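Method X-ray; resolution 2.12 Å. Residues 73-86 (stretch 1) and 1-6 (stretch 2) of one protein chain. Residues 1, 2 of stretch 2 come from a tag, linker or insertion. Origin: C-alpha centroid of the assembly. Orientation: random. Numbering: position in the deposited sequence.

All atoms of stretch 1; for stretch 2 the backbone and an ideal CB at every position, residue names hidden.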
ATOM      1  N   LYS A  73       1.966 -20.013  -0.743  1.00 47.31           N
ATOM      2  CA  LYS A  73       2.139 -19.443  -2.070  1.00 50.97           C
ATOM      3  C   LYS A  73       3.179 -18.322  -2.051  1.00 43.33           C
ATOM      4  O   LYS A  73       3.984 -18.191  -2.973  1.00 39.54           O
ATOM      5  CB  LYS A  73       0.806 -18.924  -2.606  1.00 59.33           C
ATOM      6  CG  LYS A  73       0.890 -18.396  -4.019  1.00 66.26           C
ATOM      7  CD  LYS A  73       1.312 -19.492  -4.976  1.00 74.96           C
ATOM      8  CE  LYS A  73       2.431 -19.023  -5.880  1.00 74.32           C
ATOM      9  NZ  LYS A  73       3.702 -18.784  -5.143  1.00 72.32           N
ATOM     10  N   LYS A  74       3.158 -17.518  -0.992  1.00 41.94           N
ATOM     11  CA  LYS A  74       4.117 -16.431  -0.833  1.00 38.75           C
ATOM     12  C   LYS A  74       5.533 -16.971  -0.684  1.00 42.46           C
ATOM     13  O   LYS A  74       6.481 -16.420  -1.243  1.00 42.49           O
ATOM     14  CB  LYS A  74       3.756 -15.570   0.378  1.00 41.13           C
ATOM     15  CG  LYS A  74       4.703 -14.404   0.612  1.00 42.19           C
ATOM     16  CD  LYS A  74       4.278 -13.582   1.813  1.00 39.54           C
ATOM     17  CE  LYS A  74       4.347 -14.385   3.096  1.00 44.16           C
ATOM     18  NZ  LYS A  74       5.733 -14.832   3.395  1.00 47.46           N
ATOM     19  N   ALA A  75       5.664 -18.059   0.071  1.00 44.89           N
ATOM     20  CA  ALA A  75       6.957 -18.690   0.307  1.00 41.80           C
ATOM     21  C   ALA A  75       7.585 -19.180  -0.993  1.00 41.70           C
ATOM     22  O   ALA A  75       8.754 -18.904  -1.268  1.00 39.93           O
ATOM     23  CB  ALA A  75       6.809 -19.840   1.286  1.00 42.25           C
ATOM     24  N   ALA A  76       6.804 -19.908  -1.787  1.00 43.99           N
ATOM     25  CA  ALA A  76       7.269 -20.411  -3.074  1.00 43.99           C
ATOM     26  C   ALA A  76       7.704 -19.262  -3.980  1.00 42.92           C
ATOM     27  O   ALA A  76       8.725 -19.350  -4.664  1.00 41.19           O
ATOM     28  CB  ALA A  76       6.180 -21.238  -3.749  1.00 40.97           C
ATOM     29  N   LEU A  77       6.928 -18.183  -3.970  1.00 38.29           N
ATOM     30  CA  LEU A  77       7.244 -16.998  -4.762  1.00 35.71           C
ATOM     31  C   LEU A  77       8.572 -16.372  -4.335  1.00 37.53           C
ATOM     32  O   LEU A  77       9.394 -16.012  -5.176  1.00 37.44           O
ATOM     33  CB  LEU A  77       6.117 -15.968  -4.649  1.00 33.49           C
ATOM     34  CG  LEU A  77       6.328 -14.606  -5.313  1.00 36.25           C
ATOM     35  CD1 LEU A  77       6.578 -14.749  -6.813  1.00 36.90           C
ATOM     36  CD2 LEU A  77       5.133 -13.705  -5.051  1.00 33.88           C
ATOM     37  N   GLU A  78       8.780 -16.253  -3.026  1.00 38.89           N
ATOM     38  CA  GLU A  78       9.999 -15.646  -2.500  1.00 39.92           C
ATOM     39  C   GLU A  78      11.231 -16.527  -2.713  1.00 38.92           C
ATOM     40  O   GLU A  78      12.340 -16.020  -2.872  1.00 34.75           O
ATOM     41  CB  GLU A  78       9.838 -15.321  -1.012  1.00 39.23           C
ATOM     42  CG  GLU A  78       8.820 -14.227  -0.729  1.00 43.01           C
ATOM     43  CD  GLU A  78       8.975 -13.622   0.653  1.00 50.20           C
ATOM     44  OE1 GLU A  78       8.280 -14.079   1.584  1.00 54.51           O
ATOM     45  OE2 GLU A  78       9.787 -12.683   0.807  1.00 53.24           O
ATOM     46  N   LYS A  79      11.047 -17.843  -2.718  1.00 32.85           N
ATOM     47  CA  LYS A  79      12.165 -18.738  -2.986  1.00 37.31           C
ATOM     48  C   LYS A  79      12.575 -18.649  -4.452  1.00 36.04           C
ATOM     49  O   LYS A  79      13.756 -18.749  -4.779  1.00 34.59           O
ATOM     50  CB  LYS A  79      11.817 -20.178  -2.612  1.00 48.74           C
ATOM     51  CG  LYS A  79      12.892 -20.842  -1.771  1.00 63.36           C
ATOM     52  CD  LYS A  79      13.225 -19.969  -0.576  1.00 72.19           C
ATOM     53  CE  LYS A  79      14.707 -19.988  -0.246  1.00 77.18           C
ATOM     54  NZ  LYS A  79      15.018 -19.106   0.909  1.00 80.11           N
ATOM     55  N   THR A  80      11.600 -18.455  -5.334  1.00 36.62           N
ATOM     56  CA  THR A  80      11.891 -18.267  -6.751  1.00 36.83           C
ATOM     57  C   THR A  80      12.657 -16.965  -6.976  1.00 38.55           C
ATOM     58  O   THR A  80      13.632 -16.928  -7.727  1.00 36.49           O
ATOM     59  CB  THR A  80      10.606 -18.257  -7.596  1.00 37.02           C
ATOM     60  OG1 THR A  80       9.917 -19.501  -7.427  1.00 42.52           O
ATOM     61  CG2 THR A  80      10.934 -18.065  -9.069  1.00 39.65           C
ATOM     62  N   ILE A  81      12.211 -15.901  -6.313  1.00 37.72           N
ATOM     63  CA  ILE A  81      12.870 -14.600  -6.397  1.00 31.23           C
ATOM     64  C   ILE A  81      14.315 -14.681  -5.904  1.00 30.56           C
ATOM     65  O   ILE A  81      15.215 -14.077  -6.492  1.00 35.30           O
ATOM     66  CB  ILE A  81      12.096 -13.537  -5.583  1.00 29.55           C
ATOM     67  CG1 ILE A  81      10.737 -13.273  -6.229  1.00 29.46           C
ATOM     68  CG2 ILE A  81      12.893 -12.245  -5.476  1.00 33.21           C
ATOM     69  CD1 ILE A  81       9.872 -12.309  -5.465  1.00 28.93           C
ATOM     70  N   PHE A  82      14.531 -15.439  -4.832  1.00 30.27           N
ATOM     71  CA  PHE A  82      15.870 -15.634  -4.275  1.00 32.47           C
ATOM     72  C   PHE A  82      16.807 -16.265  -5.308  1.00 40.85           C
ATOM     73  O   PHE A  82      17.966 -15.864  -5.433  1.00 36.11           O
ATOM     74  CB  PHE A  82      15.797 -16.498  -3.010  1.00 35.79           C
ATOM     75  CG  PHE A  82      17.123 -16.692  -2.321  1.00 36.15           C
ATOM     76  CD1 PHE A  82      17.965 -15.616  -2.090  1.00 36.81           C
ATOM     77  CD2 PHE A  82      17.515 -17.948  -1.880  1.00 34.33           C
ATOM     78  CE1 PHE A  82      19.182 -15.791  -1.451  1.00 42.81           C
ATOM     79  CE2 PHE A  82      18.731 -18.131  -1.238  1.00 36.67           C
ATOM     80  CZ  PHE A  82      19.565 -17.050  -1.023  1.00 47.53           C
ATOM     81  N   VAL A  83      16.297 -17.243  -6.055  1.00 37.54           N
ATOM     82  CA  VAL A  83      17.073 -17.877  -7.118  1.00 37.43           C
ATOM     83  C   VAL A  83      17.388 -16.883  -8.236  1.00 33.37           C
ATOM     84  O   VAL A  83      18.507 -16.844  -8.754  1.00 33.56           O
ATOM     85  CB  VAL A  83      16.336 -19.093  -7.724  1.00 42.89           C
ATOM     86  CG1 VAL A  83      17.177 -19.733  -8.821  1.00 44.77           C
ATOM     87  CG2 VAL A  83      16.007 -20.113  -6.647  1.00 43.22           C
ATOM     88  N   LEU A  84      16.397 -16.075  -8.597  1.00 30.73           N
ATOM     89  CA  LEU A  84      16.536 -15.125  -9.695  1.00 32.66           C
ATOM     90  C   LEU A  84      17.437 -13.943  -9.342  1.00 32.15           C
ATOM     91  O   LEU A  84      17.992 -13.293 -10.230  1.00 30.39           O
ATOM     92  CB  LEU A  84      15.159 -14.615 -10.126  1.00 30.91           C
ATOM     93  CG  LEU A  84      14.199 -15.652 -10.708  1.00 34.41           C
ATOM     94  CD1 LEU A  84      12.815 -15.050 -10.886  1.00 35.63           C
ATOM     95  CD2 LEU A  84      14.723 -16.189 -12.034  1.00 33.88           C
ATOM     96  N   GLU A  85      17.579 -13.664  -8.049  1.00 32.11           N
ATOM     97  CA  GLU A  85      18.403 -12.544  -7.596  1.00 34.78           C
ATOM     98  C   GLU A  85      19.844 -12.966  -7.361  1.00 36.02           C
ATOM     99  O   GLU A  85      20.764 -12.151  -7.449  1.00 37.49           O
ATOM    100  CB  GLU A  85      17.830 -11.935  -6.316  1.00 38.30           C
ATOM    101  CG  GLU A  85      16.569 -11.118  -6.530  1.00 38.97           C
ATOM    102  CD  GLU A  85      16.085 -10.457  -5.254  1.00 37.88           C
ATOM    103  OE1 GLU A  85      16.575 -10.829  -4.167  1.00 37.92           O
ATOM    104  OE2 GLU A  85      15.223  -9.559  -5.342  1.00 38.83           O
ATOM    105  N   TYR A  86      20.034 -14.245  -7.058  1.00 36.64           N
ATOM    106  CA  TYR A  86      21.367 -14.778  -6.816  1.00 34.58           C
ATOM    107  C   TYR A  86      21.624 -16.041  -7.634  1.00 38.05           C
ATOM    108  O   TYR A  86      21.819 -17.115  -7.068  1.00 39.81           O
ATOM    109  CB  TYR A  86      21.556 -15.065  -5.323  1.00 35.83           C
ATOM    110  CG  TYR A  86      21.410 -13.838  -4.447  1.00 37.64           C
ATOM    111  CD1 TYR A  86      20.168 -13.446  -3.965  1.00 39.40           C
ATOM    112  CD2 TYR A  86      22.516 -13.069  -4.109  1.00 41.46           C
ATOM    113  CE1 TYR A  86      20.032 -12.323  -3.168  1.00 43.21           C
ATOM    114  CE2 TYR A  86      22.389 -11.946  -3.312  1.00 44.83           C
ATOM    115  CZ  TYR A  86      21.147 -11.577  -2.845  1.00 44.81           C
ATOM    116  OH  TYR A  86      21.020 -10.460  -2.051  1.00 51.14           O
ATOM    117  N   UNK A   1      17.737 -10.216   4.495  1.00 77.83           N
ATOM    118  CA  UNK A   1      16.595  -9.565   5.110  1.00 76.86           C
ATOM    119  C   UNK A   1      15.432  -9.379   4.152  1.00 73.04           C
ATOM    120  O   UNK A   1      14.618  -8.469   4.318  1.00 70.20           O
ATOM    121  CB  UNK A   1      17.016  -8.207   5.674  1.00 76.86           C
ATOM    122  N   UNK A   2      15.352 -10.248   3.148  1.00 73.06           N
ATOM    123  CA  UNK A   2      14.301 -10.166   2.139  1.00 69.48           C
ATOM    124  C   UNK A   2      12.908 -10.411   2.719  1.00 66.27           C
ATOM    125  O   UNK A   2      12.711 -11.297   3.552  1.00 66.10           O
ATOM    126  CB  UNK A   2      14.577 -11.174   1.022  1.00 69.48           C
ATOM    127  N   UNK A   3      11.949  -9.608   2.266  1.00 52.22           N
ATOM    128  CA  UNK A   3      10.558  -9.729   2.680  1.00 42.77           C
ATOM    129  C   UNK A   3       9.673  -9.023   1.662  1.00 37.91           C
ATOM    130  O   UNK A   3       9.585  -7.793   1.643  1.00 35.72           O
ATOM    131  CB  UNK A   3      10.348  -9.149   4.080  1.00 42.77           C
ATOM    132  N   UNK A   4       9.013  -9.811   0.822  1.00 32.79           N
ATOM    133  CA  UNK A   4       8.216  -9.277  -0.271  1.00 34.43           C
ATOM    134  C   UNK A   4       7.017  -8.463   0.234  1.00 37.96           C
ATOM    135  O   UNK A   4       6.515  -7.585  -0.471  1.00 37.24           O
ATOM    136  CB  UNK A   4       7.733 -10.420  -1.166  1.00 34.43           C
ATOM    137  N   UNK A   5       6.581  -8.729   1.463  1.00 36.98           N
ATOM    138  CA  UNK A   5       5.420  -8.035   2.022  1.00 35.17           C
ATOM    139  C   UNK A   5       5.730  -6.588   2.400  1.00 35.45           C
ATOM    140  O   UNK A   5       4.830  -5.828   2.750  1.00 35.91           O
ATOM    141  CB  UNK A   5       4.906  -8.787   3.251  1.00 35.17           C
ATOM    142  N   UNK A   6       7.000  -6.210   2.327  1.00 35.79           N
ATOM    143  CA  UNK A   6       7.395  -4.832   2.596  1.00 33.00           C
ATOM    144  C   UNK A   6       6.885  -3.869   1.528  1.00 34.99           C
ATOM    145  O   UNK A   6       6.799  -2.664   1.766  1.00 30.71           O
ATOM    146  CB  UNK A   6       8.919  -4.735   2.696  1.00 33.00           C
TER

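Position 1 lies beyond the reach of the helix, with nothing of stretch 1 within 5.5 Å of its ideal CB. Almost any residue would fit; the deposited one is Gly 1, a remnant of the expression tag.

At position 2 the CA-to-CB bond points toward the helix, but the ideal CB is still 5.0 Å from Glu 78 OE2. Space remains between the two stretches, and the carboxylates of Glu 78 and Glu 85 give the neighbourhood a polar, acidic character, so a small polar or a basic side chain would be at home. The residue is Ser 2, also from the tag. Its hydroxyl reaches Glu 85 through a water, which donates to Glu 85 OE1 at 2.8 Å and, weakly, to Ser 2 OG at 3.3 Å.

Position 3 has an extended backbone, with phi/psi of -161/104°, and its CA-to-CB bond points away from the helix. The ideal CB is still 4.8 Å from Glu 78 OE2, so the charge stretch 1 offers would favour a neutral or basic chain over an acidic one; the turn that follows, however, leaves the amide of position 5 available to a short acceptor such as Asp, Asn, Ser or Thr. Asp 3 takes this role: its OD1 accepts a hydrogen bond from the backbone N of position 5 at 3.3 Å. A like charge lies nearby, with Asp 3 OD1 4.4 Å from Glu 78 OE2, the end of the side chain coming nearer the helix than its CA-to-CB bond suggests.

Position 4 faces the helix most directly. Its backbone N lies 3.0 Å from Glu 78 OE2 and donates a hydrogen bond to it at a favourable angle of 159°, a bond that any residue with a free amide could make and that excludes proline. The CB points toward a surface formed by Leu 77, Ile 81 and the aliphatic part of Lys 74, which calls for a branched or long apolar side chain such as Ile, Leu or Met. Ile 4 supplies it. Its CD1 packs 3.6 Å from Leu 77 CD2 and 3.7 Å from Ile 81 CD1, while its CG2 lies 3.9 Å from Lys 74 CG. The salt bridge from Lys 74 NZ to Glu 78 OE1, 3.2 Å long, leaves OE2 to receive the amide.

At position 5 the CB points sideways, 5.0 Å from Lys 74 CD, so a medium-sized apolar chain could lean onto the lysine methylenes. Leu 5 does so, placing CD2 3.6 Å from Lys 74 CD.

Position 6 is out of reach, and a long polar chain has room. Arg 6 folds back on its own segment, its NE donating a weak hydrogen bond to Asp 3 O at 3.5 Å.

Stretch 2 1-6: GSDILR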
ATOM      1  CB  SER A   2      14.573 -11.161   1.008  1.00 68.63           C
ATOM      2  OG  SER A   2      15.575 -10.675   0.131  1.00 69.41           O
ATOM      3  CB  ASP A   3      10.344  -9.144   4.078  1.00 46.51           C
ATOM      4  CG  ASP A   3       8.910  -9.293   4.565  1.00 51.91           C
ATOM      5  OD1 ASP A   3       8.146 -10.084   3.970  1.00 52.85           O
ATOM      6  OD2 ASP A   3       8.547  -8.621   5.554  1.00 56.90           O
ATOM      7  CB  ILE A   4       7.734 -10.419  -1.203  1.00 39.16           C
ATOM      8  CG1 ILE A   4       7.300  -9.869  -2.563  1.00 42.29           C
ATOM      9  CG2 ILE A   4       6.631 -11.242  -0.545  1.00 36.24           C
ATOM     10  CD1 ILE A   4       7.024 -10.948  -3.591  1.00 40.21           C
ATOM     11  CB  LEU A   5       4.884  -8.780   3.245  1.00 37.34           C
ATOM     12  CG  LEU A   5       4.255 -10.146   2.976  1.00 40.35           C
ATOM     13  CD1 LEU A   5       3.412 -10.593   4.160  1.00 41.61           C
ATOM     14  CD2 LEU A   5       3.426 -10.114   1.704  1.00 39.46           C
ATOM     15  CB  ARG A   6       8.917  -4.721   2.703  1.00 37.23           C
ATOM     16  CG  ARG A   6       9.482  -5.221   4.021  1.00 44.66           C
ATOM     17  CD  ARG A   6      10.963  -4.898   4.152  1.00 53.51           C
ATOM     18  NE  ARG A   6      11.771  -5.577   3.144  1.00 61.41           N
ATOM     19  CZ  ARG A   6      13.091  -5.459   3.046  1.00 67.13           C
ATOM     20  NH1 ARG A   6      13.755  -4.687   3.896  1.00 70.02           N
ATOM     21  NH2 ARG A   6      13.751  -6.114   2.100  1.00 66.71           N
TER
HETATM   22  O   HOH W   1      15.841 -12.800  -2.384  1.00 42.58           O
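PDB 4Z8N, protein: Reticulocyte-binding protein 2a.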